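Local coordinates for protein thermospermine synthase (Medicago truncatula, PDB 6BQ6) that probably transfers an aminopropyl group from decarboxylated S-adenosylmethionine to spermidine, making thermospermine and methylthioadenosine in plant polyamine biosynthesis, at residues Val177-Leu182 with Ile213-Ala218; Ser54-Ile59 with Cys131-Glu136; Phe43-Ile48 with Ala60-Lys65; Ser225-Phe230 with Arg306-Asn311. All coordinates share one frame; numbering follows the deposited sequence.

Contact 1 (Val177-Leu182 with Ile213-Ala218). With TER (N-(3-amino-propyl)-N-(5-aminopropyl)-1,4-diaminobutane), chain F.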
loop_
_atom_site.group_PDB
_atom_site.type_symbol
_atom_site.label_atom_id
_atom_site.label_comp_id
_atom_site.label_asym_id
_atom_site.label_seq_id
_atom_site.Cartn_x
_atom_site.Cartn_y
_atom_site.Cartn_z
ATOM N N VAL B 177 -3.554 11.265 42.353
ATOM C CA VAL B 177 -3.267 10.346 41.233
ATOM C C VAL B 177 -2.375 11.125 40.273
ATOM O O VAL B 177 -2.556 12.330 40.098
ATOM C CB VAL B 177 -4.567 9.866 40.502
ATOM C CG1 VAL B 177 -4.247 8.927 39.364
ATOM C CG2 VAL B 177 -5.510 9.151 41.442
ATOM N N ILE B 178 -1.383 10.445 39.691
ATOM C CA ILE B 178 -0.610 11.009 38.576
ATOM C C ILE B 178 -0.790 10.015 37.422
ATOM O O ILE B 178 -0.704 8.765 37.579
ATOM C CB ILE B 178 0.880 11.175 38.942
ATOM C CG1 ILE B 178 1.001 12.235 40.028
ATOM C CG2 ILE B 178 1.693 11.618 37.726
ATOM C CD1 ILE B 178 2.372 12.327 40.654
ATOM N N VAL B 179 -1.054 10.582 36.259
ATOM C CA VAL B 179 -1.442 9.841 35.063
ATOM C C VAL B 179 -0.361 10.039 33.990
ATOM O O VAL B 179 -0.095 11.183 33.573
ATOM C CB VAL B 179 -2.784 10.313 34.520
ATOM C CG1 VAL B 179 -3.132 9.516 33.228
ATOM C CG2 VAL B 179 -3.887 10.138 35.576
ATOM N N GLY B 180 0.280 8.959 33.561
ATOM C CA GLY B 180 1.193 8.980 32.434
ATOM C C GLY B 180 0.433 8.742 31.143
ATOM O O GLY B 180 0.003 7.618 30.884
ATOM N N ASP B 181 0.326 9.783 30.325
ATOM C CA ASP B 181 -0.297 9.689 29.026
ATOM C C ASP B 181 0.695 10.225 27.984
ATOM O O ASP B 181 0.401 11.132 27.258
ATOM C CB ASP B 181 -1.584 10.457 29.028
ATOM C CG ASP B 181 -2.473 10.144 27.849
ATOM O OD1 ASP B 181 -2.195 9.226 27.083
ATOM O OD2 ASP B 181 -3.455 10.880 27.683
ATOM N N LEU B 182 1.860 9.578 27.925
ATOM C CA LEU B 182 2.949 9.955 27.049
ATOM C C LEU B 182 3.148 8.940 25.951
ATOM O O LEU B 182 2.605 7.817 26.004
ATOM C CB LEU B 182 4.256 10.022 27.842
ATOM C CG LEU B 182 4.189 10.951 29.036
ATOM C CD1 LEU B 182 5.262 10.507 30.030
ATOM C CD2 LEU B 182 4.390 12.390 28.631
ATOM N N ILE B 213 -1.920 7.033 43.769
ATOM C CA ILE B 213 -1.877 5.969 42.762
ATOM C C ILE B 213 -1.273 6.567 41.506
ATOM O O ILE B 213 -1.658 7.657 41.108
ATOM C CB ILE B 213 -3.259 5.376 42.472
ATOM C CG1 ILE B 213 -3.838 4.718 43.748
ATOM C CG2 ILE B 213 -3.125 4.346 41.328
ATOM C CD1 ILE B 213 -5.271 4.267 43.657
ATOM N N PHE B 214 -0.299 5.881 40.919
ATOM C CA PHE B 214 0.246 6.228 39.621
ATOM C C PHE B 214 -0.426 5.262 38.602
ATOM O O PHE B 214 -0.557 4.051 38.875
ATOM C CB PHE B 214 1.758 6.060 39.609
ATOM C CG PHE B 214 2.395 6.331 38.268
ATOM C CD1 PHE B 214 2.276 7.586 37.639
ATOM C CD2 PHE B 214 3.109 5.296 37.581
ATOM C CE1 PHE B 214 2.856 7.838 36.399
ATOM C CE2 PHE B 214 3.660 5.563 36.334
ATOM C CZ PHE B 214 3.562 6.824 35.741
ATOM N N VAL B 215 -0.745 5.789 37.434
ATOM C CA VAL B 215 -1.116 4.929 36.295
ATOM C C VAL B 215 -0.397 5.477 35.061
ATOM O O VAL B 215 -0.316 6.700 34.858
ATOM C CB VAL B 215 -2.640 4.825 36.066
ATOM C CG1 VAL B 215 -3.277 6.191 35.870
ATOM C CG2 VAL B 215 -2.974 3.890 34.902
ATOM N N THR B 216 0.112 4.577 34.232
ATOM C CA THR B 216 0.654 4.966 32.955
ATOM C C THR B 216 0.058 4.082 31.867
ATOM O O THR B 216 -0.062 2.863 32.048
ATOM C CB THR B 216 2.218 4.946 32.923
ATOM O OG1 THR B 216 2.659 5.413 31.643
ATOM C CG2 THR B 216 2.775 3.568 33.199
ATOM N N GLN B 217 -0.127 4.657 30.684
ATOM C CA GLN B 217 -0.227 3.859 29.494
ATOM C C GLN B 217 1.100 3.091 29.321
ATOM O O GLN B 217 2.176 3.561 29.691
ATOM C CB GLN B 217 -0.604 4.685 28.299
ATOM C CG GLN B 217 0.530 5.443 27.604
ATOM C CD GLN B 217 1.255 4.578 26.594
ATOM O OE1 GLN B 217 0.715 3.598 26.097
ATOM N NE2 GLN B 217 2.516 4.868 26.373
ATOM N N ALA B 218 1.005 1.884 28.792
ATOM C CA ALA B 218 2.174 0.990 28.782
ATOM C C ALA B 218 2.351 0.221 27.467
ATOM O O ALA B 218 2.958 -0.845 27.456
ATOM C CB ALA B 218 2.107 0.099 29.980
HETATM N N1 TER F . 1.292 12.213 23.318
HETATM C C2 TER F . -0.000 11.899 23.890
HETATM C C3 TER F . 0.005 10.475 24.434
HETATM C C4 TER F . 0.068 9.420 23.359
HETATM N N5 TER F . -0.195 8.111 23.910
HETATM C C6 TER F . -1.225 7.274 23.338
HETATM C C7 TER F . -0.835 5.805 23.390
HETATM C C8 TER F . -1.611 5.052 22.325
HETATM N N9 TER F . -0.941 5.047 21.042
HETATM C C10 TER F . -1.590 4.387 19.939
HETATM C C11 TER F . -0.651 3.819 18.898
HETATM C C12 TER F . -1.462 2.881 18.004
HETATM C C13 TER F . -0.746 2.507 16.715
HETATM N N14 TER F . 0.672 2.291 16.939
HETATM O O HOH W 1 2.786 7.454 29.613
#
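Two neighbouring parallel strands of the Rossmann-like sheet, Val-177 to Asp-181 and Ile-213 to Ala-218, end at the thermospermine pocket. Their backbones alternate: Ile-178 N gives to Ile-213 O, Val-215 N to Ile-178 O, Gly-180 N to Val-215 O at 2.7 Å, and Gln-217 N to Gly-180 O. On one face Val-179 CG2 lies beside Val-215 CG1, 4.0 Å away. On the other, Phe-214 brings CD1 to 3.2 Å from Ile-178 O. With no side chain, Gly-180 lets its CA come within 4.1 Å of Thr-216 CA; a CB here would strike Thr-216 OG1. A water accepts from Leu-182 N and donates to Thr-216 OG1. The bend at chi2 (85°) turns CD of Gln-217 toward Leu-182, and NE2 lies 3.0 Å from Leu-182 O in a weak bond; Asp-184 is its stronger partner, while OE1 accepts from Trp-258 NE1. An alanine here would probably leave Asp-184 and Trp-258 without this mate and open a gap beside thermospermine C7. Leu-182 O and OD1 of Asp-181, the predicted proton acceptor, bonded to Tyr-87, lie 3.5 and 3.9 Å from thermospermine N5 and set oxygens near an amine that is probably cationic.

Contact 2 (Ser54-Ile59 with Cys131-Glu136)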
loop_
_atom_site.group_PDB
_atom_site.type_symbol
_atom_site.label_atom_id
_atom_site.label_comp_id
_atom_site.label_asym_id
_atom_site.label_seq_id
_atom_site.Cartn_x
_atom_site.Cartn_y
_atom_site.Cartn_z
ATOM N N SER B 54 4.381 21.234 14.701
ATOM C CA SER B 54 5.251 21.982 15.621
ATOM C C SER B 54 6.653 21.424 15.377
ATOM O O SER B 54 6.802 20.469 14.620
ATOM C CB SER B 54 4.812 21.723 17.058
ATOM O OG SER B 54 5.206 20.419 17.481
ATOM N N GLN B 55 7.683 21.958 16.047
ATOM C CA GLN B 55 9.026 21.355 15.873
ATOM C C GLN B 55 9.137 20.009 16.550
ATOM O O GLN B 55 10.045 19.241 16.215
ATOM C CB GLN B 55 10.244 22.290 16.190
ATOM C CG GLN B 55 10.462 22.773 17.595
ATOM C CD GLN B 55 11.168 21.752 18.487
ATOM O OE1 GLN B 55 12.331 21.379 18.275
ATOM N NE2 GLN B 55 10.471 21.324 19.505
ATOM N N TYR B 56 8.197 19.689 17.449
ATOM C CA TYR B 56 8.122 18.350 18.016
ATOM C C TYR B 56 7.538 17.324 17.072
ATOM O O TYR B 56 7.993 16.174 17.069
ATOM C CB TYR B 56 7.292 18.311 19.298
ATOM C CG TYR B 56 7.927 19.049 20.404
ATOM C CD1 TYR B 56 9.033 18.505 21.069
ATOM C CD2 TYR B 56 7.450 20.277 20.799
ATOM C CE1 TYR B 56 9.638 19.203 22.090
ATOM C CE2 TYR B 56 8.049 20.982 21.824
ATOM C CZ TYR B 56 9.155 20.437 22.452
ATOM O OH TYR B 56 9.777 21.137 23.462
ATOM N N GLN B 57 6.498 17.678 16.321
ATOM C CA GLN B 57 5.750 16.633 15.584
ATOM C C GLN B 57 4.720 17.208 14.621
ATOM O O GLN B 57 4.210 18.284 14.861
ATOM C CB GLN B 57 5.038 15.682 16.569
ATOM C CG GLN B 57 4.010 16.389 17.440
ATOM C CD GLN B 57 3.780 15.707 18.779
ATOM O OE1 GLN B 57 3.780 14.480 18.866
ATOM N NE2 GLN B 57 3.566 16.497 19.813
ATOM N N ASP B 58 4.475 16.500 13.514
ATOM C CA ASP B 58 3.390 16.799 12.592
ATOM C C ASP B 58 2.076 16.342 13.202
ATOM O O ASP B 58 2.052 15.407 13.963
ATOM C CB ASP B 58 3.559 16.089 11.242
ATOM C CG ASP B 58 4.773 16.593 10.443
ATOM O OD1 ASP B 58 5.371 17.643 10.792
ATOM O OD2 ASP B 58 5.137 15.899 9.471
ATOM N N ILE B 59 1.015 17.047 12.852
ATOM C CA ILE B 59 -0.295 16.878 13.434
ATOM C C ILE B 59 -1.271 16.780 12.284
ATOM O O ILE B 59 -1.199 17.577 11.384
ATOM C CB ILE B 59 -0.666 18.111 14.300
ATOM C CG1 ILE B 59 0.441 18.349 15.340
ATOM C CG2 ILE B 59 -2.025 17.879 14.930
ATOM C CD1 ILE B 59 0.523 19.736 15.919
ATOM N N CYS B 131 -0.069 18.560 31.950
ATOM C CA CYS B 131 1.266 19.034 31.656
ATOM C C CYS B 131 1.866 18.386 30.385
ATOM O O CYS B 131 2.274 17.229 30.398
ATOM C CB CYS B 131 2.160 18.851 32.874
ATOM S SG CYS B 131 3.847 19.489 32.665
ATOM N N ASP B 132 1.839 19.141 29.285
ATOM C CA ASP B 132 2.196 18.635 27.947
ATOM C C ASP B 132 3.253 19.540 27.404
ATOM O O ASP B 132 3.216 20.735 27.643
ATOM C CB ASP B 132 0.971 18.600 27.007
ATOM C CG ASP B 132 1.191 17.725 25.749
ATOM O OD1 ASP B 132 1.974 18.079 24.808
ATOM O OD2 ASP B 132 0.581 16.632 25.695
ATOM N N ILE B 133 4.181 18.965 26.663
ATOM C CA ILE B 133 5.300 19.737 26.182
ATOM C C ILE B 133 4.943 20.527 24.920
ATOM O O ILE B 133 5.603 21.489 24.624
ATOM C CB ILE B 133 6.527 18.851 26.000
ATOM C CG1 ILE B 133 7.774 19.708 26.123
ATOM C CG2 ILE B 133 6.440 18.032 24.708
ATOM C CD1 ILE B 133 9.000 18.947 26.574
ATOM N N ASP B 134 3.899 20.127 24.196
ATOM C CA ASP B 134 3.619 20.674 22.862
ATOM C C ASP B 134 2.346 21.457 22.895
ATOM O O ASP B 134 1.261 20.925 22.743
ATOM C CB ASP B 134 3.572 19.562 21.798
ATOM C CG ASP B 134 3.581 20.106 20.377
ATOM O OD1 ASP B 134 3.419 21.333 20.189
ATOM O OD2 ASP B 134 3.838 19.319 19.457
ATOM N N GLU B 135 2.485 22.769 23.086
ATOM C CA GLU B 135 1.331 23.633 23.134
ATOM C C GLU B 135 0.518 23.595 21.849
ATOM O O GLU B 135 -0.699 23.793 21.862
ATOM C CB GLU B 135 1.791 25.070 23.413
ATOM C CG GLU B 135 0.642 26.028 23.668
ATOM C CD GLU B 135 1.133 27.357 24.220
ATOM O OE1 GLU B 135 2.264 27.746 23.850
ATOM O OE2 GLU B 135 0.394 27.999 25.013
ATOM N N GLU B 136 1.156 23.306 20.727
ATOM C CA GLU B 136 0.405 23.305 19.447
ATOM C C GLU B 136 -0.551 22.150 19.389
ATOM O O GLU B 136 -1.651 22.297 18.878
ATOM C CB GLU B 136 1.352 23.336 18.259
ATOM C CG GLU B 136 1.944 24.743 18.114
ATOM C CD GLU B 136 2.705 24.955 16.825
ATOM O OE1 GLU B 136 2.297 24.364 15.811
ATOM O OE2 GLU B 136 3.714 25.716 16.848
#
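An ST motif at Ser-54 meets the N-cap of helix 135-144, where Asp-134 follows strand 127-132 of the Rossmann-like sheet. Asp-134 OD2 accepts twice across the contact. Ser-54 OG donates to it at 2.6 Å from the syn side, 27° out of the carboxylate plane, and Gln-57 NE2 donates at 2.9 Å to the anti lone pair, its amide nearly coplanar with the carboxylate. The other oxygen, OD1, caps the helix by accepting from Glu-136 N at 3.1 Å, from above the carboxylate plane. An alanine here would probably leave Ser-54 OG and Gln-57 NE2 without their shared acceptor and Glu-136 N without its cap. Ser-54 OG works in both directions, also accepting from Gln-57 N and weakly from Tyr-56 N. Asp-134 N is satisfied in turn by Asp-132 OD1 at 2.9 Å, an Asx turn. Gln-57 and Asp-132 both bind adenosine in a structure of this protein, so Asp-134 probably helps position both, Gln-57 through OD2 and Asp-132 through its backbone N. On the outer side Ile-133 crosses Tyr-56 at about a right angle, its CG2 over the ring centre in a CH-pi contact at 4.2 Å, with Gln-55 NE2 over the opposite face.

Contact 3 (Phe43-Ile48 with Ala60-Lys65)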
loop_
_atom_site.group_PDB
_atom_site.type_symbol
_atom_site.label_atom_id
_atom_site.label_comp_id
_atom_site.label_asym_id
_atom_site.label_seq_id
_atom_site.Cartn_x
_atom_site.Cartn_y
_atom_site.Cartn_z
ATOM N N PHE B 43 -6.965 2.450 6.671
ATOM C CA PHE B 43 -8.344 2.895 6.847
ATOM C C PHE B 43 -8.767 3.693 5.627
ATOM O O PHE B 43 -8.065 4.620 5.217
ATOM C CB PHE B 43 -8.487 3.859 8.043
ATOM C CG PHE B 43 -7.883 3.402 9.296
ATOM C CD1 PHE B 43 -7.666 2.061 9.580
ATOM C CD2 PHE B 43 -7.599 4.341 10.288
ATOM C CE1 PHE B 43 -7.149 1.692 10.796
ATOM C CE2 PHE B 43 -7.068 3.953 11.490
ATOM C CZ PHE B 43 -6.834 2.646 11.747
ATOM N N ALA B 44 -9.945 3.407 5.078
ATOM C CA ALA B 44 -10.435 4.225 3.971
ATOM C C ALA B 44 -10.742 5.621 4.539
ATOM O O ALA B 44 -11.166 5.761 5.696
ATOM C CB ALA B 44 -11.669 3.643 3.362
ATOM N N LEU B 45 -10.474 6.619 3.718
ATOM C CA LEU B 45 -10.525 8.016 4.090
ATOM C C LEU B 45 -11.694 8.745 3.430
ATOM O O LEU B 45 -11.861 8.675 2.208
ATOM C CB LEU B 45 -9.269 8.700 3.625
ATOM C CG LEU B 45 -8.008 8.807 4.414
ATOM C CD1 LEU B 45 -6.948 9.521 3.594
ATOM C CD2 LEU B 45 -8.282 9.633 5.640
ATOM N N ASN B 46 -12.435 9.504 4.228
ATOM C CA ASN B 46 -13.410 10.491 3.708
ATOM C C ASN B 46 -12.682 11.804 3.393
ATOM O O ASN B 46 -12.836 12.395 2.311
ATOM C CB ASN B 46 -14.503 10.778 4.741
ATOM C CG ASN B 46 -15.494 9.632 4.916
ATOM O OD1 ASN B 46 -15.950 9.048 3.942
ATOM N ND2 ASN B 46 -15.883 9.352 6.164
ATOM N N SER B 47 -11.904 12.309 4.337
ATOM C CA SER B 47 -11.202 13.553 4.085
ATOM C C SER B 47 -10.029 13.736 4.995
ATOM O O SER B 47 -9.839 12.969 5.955
ATOM C CB SER B 47 -12.151 14.759 4.123
ATOM O OG SER B 47 -12.508 15.045 5.412
ATOM N N ILE B 48 -9.217 14.731 4.670
ATOM C CA ILE B 48 -8.115 15.144 5.510
ATOM C C ILE B 48 -8.480 16.509 6.034
ATOM O O ILE B 48 -8.495 17.502 5.276
ATOM C CB ILE B 48 -6.795 15.174 4.714
ATOM C CG1 ILE B 48 -6.534 13.777 4.133
ATOM C CG2 ILE B 48 -5.655 15.645 5.589
ATOM C CD1 ILE B 48 -5.447 13.722 3.068
ATOM N N ALA B 60 -2.166 15.793 12.306
ATOM C CA ALA B 60 -3.173 15.611 11.246
ATOM C C ALA B 60 -4.464 15.115 11.880
ATOM O O ALA B 60 -4.421 14.355 12.852
ATOM C CB ALA B 60 -2.677 14.609 10.207
ATOM N N LEU B 61 -5.595 15.647 11.428
ATOM C CA LEU B 61 -6.901 15.127 11.772
ATOM C C LEU B 61 -7.595 14.613 10.512
ATOM O O LEU B 61 -7.814 15.375 9.545
ATOM C CB LEU B 61 -7.729 16.183 12.459
ATOM C CG LEU B 61 -9.051 15.730 13.070
ATOM C CD1 LEU B 61 -8.915 14.837 14.304
ATOM C CD2 LEU B 61 -9.914 16.950 13.380
ATOM N N LEU B 62 -7.879 13.313 10.521
ATOM C CA LEU B 62 -8.402 12.626 9.345
ATOM C C LEU B 62 -9.820 12.263 9.604
ATOM O O LEU B 62 -10.148 11.904 10.695
ATOM C CB LEU B 62 -7.608 11.346 9.089
ATOM C CG LEU B 62 -6.102 11.549 9.047
ATOM C CD1 LEU B 62 -5.407 10.220 8.751
ATOM C CD2 LEU B 62 -5.679 12.583 8.018
ATOM N N ASP B 63 -10.651 12.255 8.588
ATOM C CA ASP B 63 -11.974 11.746 8.727
ATOM C C ASP B 63 -11.942 10.369 8.035
ATOM O O ASP B 63 -11.832 10.295 6.849
ATOM C CB ASP B 63 -12.992 12.663 8.090
ATOM C CG ASP B 63 -14.399 12.114 8.163
ATOM O OD1 ASP B 63 -14.606 11.010 8.733
ATOM O OD2 ASP B 63 -15.312 12.781 7.622
ATOM N N THR B 64 -11.955 9.324 8.831
ATOM C CA THR B 64 -11.836 7.949 8.327
ATOM C C THR B 64 -13.171 7.284 8.329
ATOM O O THR B 64 -13.999 7.549 9.182
ATOM C CB THR B 64 -10.836 7.117 9.162
ATOM O OG1 THR B 64 -11.432 6.695 10.391
ATOM C CG2 THR B 64 -9.590 7.928 9.486
ATOM N N LYS B 65 -13.353 6.349 7.409
ATOM C CA LYS B 65 -14.616 5.640 7.306
ATOM C C LYS B 65 -14.794 4.673 8.451
ATOM O O LYS B 65 -15.832 4.717 9.124
ATOM C CB LYS B 65 -14.739 4.975 5.954
ATOM C CG LYS B 65 -14.802 5.960 4.788
ATOM C CD LYS B 65 -15.127 5.235 3.485
ATOM C CE LYS B 65 -14.972 6.120 2.264
ATOM N NZ LYS B 65 -16.209 6.933 2.074
#
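Asp-63 O is gripped by two successive amides, Asn-46 N at 2.8 Å and Ser-47 N at 3.2 Å, the pairing of a classic beta bulge. The bulge shifts the antiparallel register by one residue at the corner where strand 39-45 gives way to strand 47-53. On one side Asp-63 N donates to Ser-47 O; beyond the corner Lys-65 N donates to Ala-44 O in an almost straight bond (176°). The polar side chains around the bulge link up. Lys-65, extended until it bends at chi4 (-83°), puts NZ 2.8 Å from Asn-46 OD1, while Asn-46 ND2 points straight at Asp-63 OD1 in a long, weak bond. The amide thus stands between a positive and a negative group, which probably fixes its rotation. On the face opposite Asp-63, Leu-62 fits between two neighbours, its CB 3.9 Å from Leu-45 CD2 and its CD2 beside Ile-48 CG2. Thr-64 CG2 meets the Phe-43 ring at its edge, 4.2 Å from CD2, while Thr-64 OG1 bonds to Phe-67 N and Gly-68 O. In the tetramerisation domain, Tyr-31 of strand 29-34 packs on Leu-45 and Leu-62, Cys-29 of a second subunit touches both leucines, and the strand of Phe-43 continues its sheet into a third subunit.

Contact 4 (Ser225-Phe230 with Arg306-Asn311)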
loop_
_atom_site.group_PDB
_atom_site.type_symbol
_atom_site.label_atom_id
_atom_site.label_comp_id
_atom_site.label_asym_id
_atom_site.label_seq_id
_atom_site.Cartn_x
_atom_site.Cartn_y
_atom_site.Cartn_z
ATOM N N SER B 225 3.469 -8.748 21.166
ATOM C CA SER B 225 3.870 -7.315 21.171
ATOM C C SER B 225 4.126 -6.758 22.549
ATOM O O SER B 225 4.845 -5.739 22.699
ATOM C CB SER B 225 2.813 -6.487 20.456
ATOM O OG SER B 225 1.581 -6.457 21.146
ATOM N N HIS B 226 3.596 -7.422 23.578
ATOM C CA HIS B 226 3.741 -6.933 24.970
ATOM C C HIS B 226 5.211 -6.848 25.433
ATOM O O HIS B 226 5.516 -6.196 26.430
ATOM C CB HIS B 226 2.966 -7.782 25.994
ATOM C CG HIS B 226 3.650 -9.078 26.341
ATOM N ND1 HIS B 226 3.479 -10.233 25.603
ATOM C CD2 HIS B 226 4.541 -9.386 27.317
ATOM C CE1 HIS B 226 4.258 -11.190 26.097
ATOM N NE2 HIS B 226 4.898 -10.700 27.141
ATOM N N THR B 227 6.121 -7.578 24.778
ATOM C CA THR B 227 7.504 -7.546 25.237
ATOM C C THR B 227 8.270 -6.283 24.857
ATOM O O THR B 227 9.362 -6.051 25.400
ATOM C CB THR B 227 8.304 -8.728 24.679
ATOM O OG1 THR B 227 8.274 -8.670 23.269
ATOM C CG2 THR B 227 7.777 -10.019 25.140
ATOM N N GLU B 228 7.783 -5.479 23.924
ATOM C CA GLU B 228 8.557 -4.296 23.492
ATOM C C GLU B 228 8.636 -3.291 24.622
ATOM O O GLU B 228 9.684 -2.758 24.888
ATOM C CB GLU B 228 7.940 -3.540 22.311
ATOM C CG GLU B 228 7.456 -4.266 21.066
ATOM C CD GLU B 228 6.370 -3.409 20.400
ATOM O OE1 GLU B 228 5.303 -3.993 20.043
ATOM O OE2 GLU B 228 6.574 -2.121 20.325
ATOM N N VAL B 229 7.509 -2.965 25.233
ATOM C CA VAL B 229 7.547 -2.016 26.370
ATOM C C VAL B 229 6.669 -2.352 27.563
ATOM O O VAL B 229 7.031 -2.052 28.677
ATOM C CB VAL B 229 7.339 -0.565 25.987
ATOM C CG1 VAL B 229 8.291 -0.110 24.865
ATOM C CG2 VAL B 229 5.895 -0.274 25.663
ATOM N N PHE B 230 5.538 -3.005 27.349
ATOM C CA PHE B 230 4.594 -3.288 28.454
ATOM C C PHE B 230 5.261 -4.057 29.571
ATOM O O PHE B 230 5.195 -3.663 30.744
ATOM C CB PHE B 230 3.401 -4.063 27.882
ATOM C CG PHE B 230 2.312 -4.428 28.858
ATOM C CD1 PHE B 230 1.498 -3.469 29.435
ATOM C CD2 PHE B 230 2.008 -5.747 29.128
ATOM C CE1 PHE B 230 0.452 -3.818 30.281
ATOM C CE2 PHE B 230 0.935 -6.096 29.947
ATOM C CZ PHE B 230 0.136 -5.128 30.516
ATOM N N ARG B 306 1.266 -13.174 31.508
ATOM C CA ARG B 306 1.539 -13.219 32.953
ATOM C C ARG B 306 2.965 -13.719 33.244
ATOM O O ARG B 306 3.718 -13.126 33.987
ATOM C CB ARG B 306 0.532 -14.116 33.654
ATOM C CG ARG B 306 0.006 -13.594 34.938
ATOM C CD ARG B 306 -1.085 -14.449 35.575
ATOM N NE ARG B 306 -2.157 -14.840 34.623
ATOM C CZ ARG B 306 -2.441 -16.093 34.242
ATOM N NH1 ARG B 306 -1.799 -17.151 34.757
ATOM N NH2 ARG B 306 -3.410 -16.293 33.339
ATOM N N ASN B 307 3.348 -14.802 32.617
ATOM C CA ASN B 307 4.657 -15.376 32.909
ATOM C C ASN B 307 5.802 -14.518 32.369
ATOM O O ASN B 307 6.864 -14.369 33.025
ATOM C CB ASN B 307 4.679 -16.808 32.412
ATOM C CG ASN B 307 3.753 -17.728 33.248
ATOM O OD1 ASN B 307 3.321 -17.366 34.359
ATOM N ND2 ASN B 307 3.470 -18.920 32.734
ATOM N N SER B 308 5.579 -13.935 31.193
ATOM C CA SER B 308 6.539 -13.025 30.573
ATOM C C SER B 308 6.779 -11.797 31.459
ATOM O O SER B 308 7.948 -11.407 31.716
ATOM C CB SER B 308 6.043 -12.684 29.159
ATOM O OG SER B 308 6.848 -11.750 28.494
ATOM N N LEU B 309 5.698 -11.221 31.976
ATOM C CA LEU B 309 5.821 -10.103 32.941
ATOM C C LEU B 309 6.567 -10.497 34.203
ATOM O O LEU B 309 7.468 -9.786 34.625
ATOM C CB LEU B 309 4.458 -9.489 33.281
ATOM C CG LEU B 309 4.186 -8.229 32.447
ATOM C CD1 LEU B 309 4.171 -8.449 30.958
ATOM C CD2 LEU B 309 2.882 -7.596 32.900
ATOM N N ASN B 310 6.202 -11.645 34.772
ATOM C CA ASN B 310 6.870 -12.176 35.950
ATOM C C ASN B 310 8.368 -12.317 35.796
ATOM O O ASN B 310 9.108 -11.951 36.714
ATOM C CB ASN B 310 6.311 -13.551 36.314
ATOM C CG ASN B 310 5.270 -13.482 37.395
ATOM O OD1 ASN B 310 4.129 -13.956 37.218
ATOM N ND2 ASN B 310 5.666 -12.934 38.564
ATOM N N ASN B 311 8.811 -12.797 34.632
ATOM C CA ASN B 311 10.227 -13.108 34.396
ATOM C C ASN B 311 11.049 -11.956 33.806
ATOM O O ASN B 311 12.272 -12.073 33.641
ATOM C CB ASN B 311 10.335 -14.356 33.513
ATOM C CG ASN B 311 9.640 -15.544 34.131
ATOM O OD1 ASN B 311 9.648 -15.719 35.350
ATOM N ND2 ASN B 311 8.997 -16.340 33.304
#
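His-226 NE2 and Ser-308 OG meet at 2.6 Å, the hydrogen bond that joins the loop before helix 230-238 to the C-terminal helix 303-311. The hydroxyl lies in the imidazole plane at the ring edge, and the bond is nearly straight (165°); either atom could be the donor. Ser-308 OG stands anti to its backbone N (chi1 176°), which directs it from the helix toward the ring. The far nitrogen, His-226 ND1, bonds to Gly-222 O, so the imidazole is held at both nitrogens and is unlikely to turn easily. Beside this bond the apolar part is closely packed. Leu-309 sends CD1 to 3.8 Å from His-226 CD2 and 3.9 Å from Phe-230 CD2, while its CD2 lies 3.8 Å from Phe-230 CE2. Leucine and phenylalanine side chains cross at about a right angle. Phe-230 opens helix 230-238, which packs against strand 212-220 of the Rossmann-like domain, and the contact fastens a later helix onto that strand-loop-helix unit. Pro-246 of strand 243-251 touches both Phe-230 and Leu-309, and Tyr-234 also packs on Leu-309, which together bury this side. Toward solvent the contact thins out. Thr-227, exposed, reaches Ser-308 OG only with CG2, 3.9 Å away; the same methyl lies 3.5 Å above the plane of the His-226 ring, toward its rim. On the outward side of helix 303-311, Arg-306 turns from the loop and forms a salt bridge with Asp-291 of a third subunit.

How the contacts relate
From the N terminus, contact 3 comes first, closing the short hairpin of strands 47-53 and 58-64 and the corner before it. Contact 2 crosses it: its first segment lies in the turn and start of strand 58-64, directly before 60-65, and its second in the Rossmann-like domain, so it joins the tetramerisation domain to the catalytic one. Contact 1 follows in series, pairing two central strands of the sheet that contact 2 reaches near one edge. Contact 4 comes last, closing a loop of 75 residues onto the C-terminal helix; it touches contact 1 where Ala-218 O packs against Phe-230 CB. Contacts 1 and 2 do not touch, their nearest atoms about 6 Å apart.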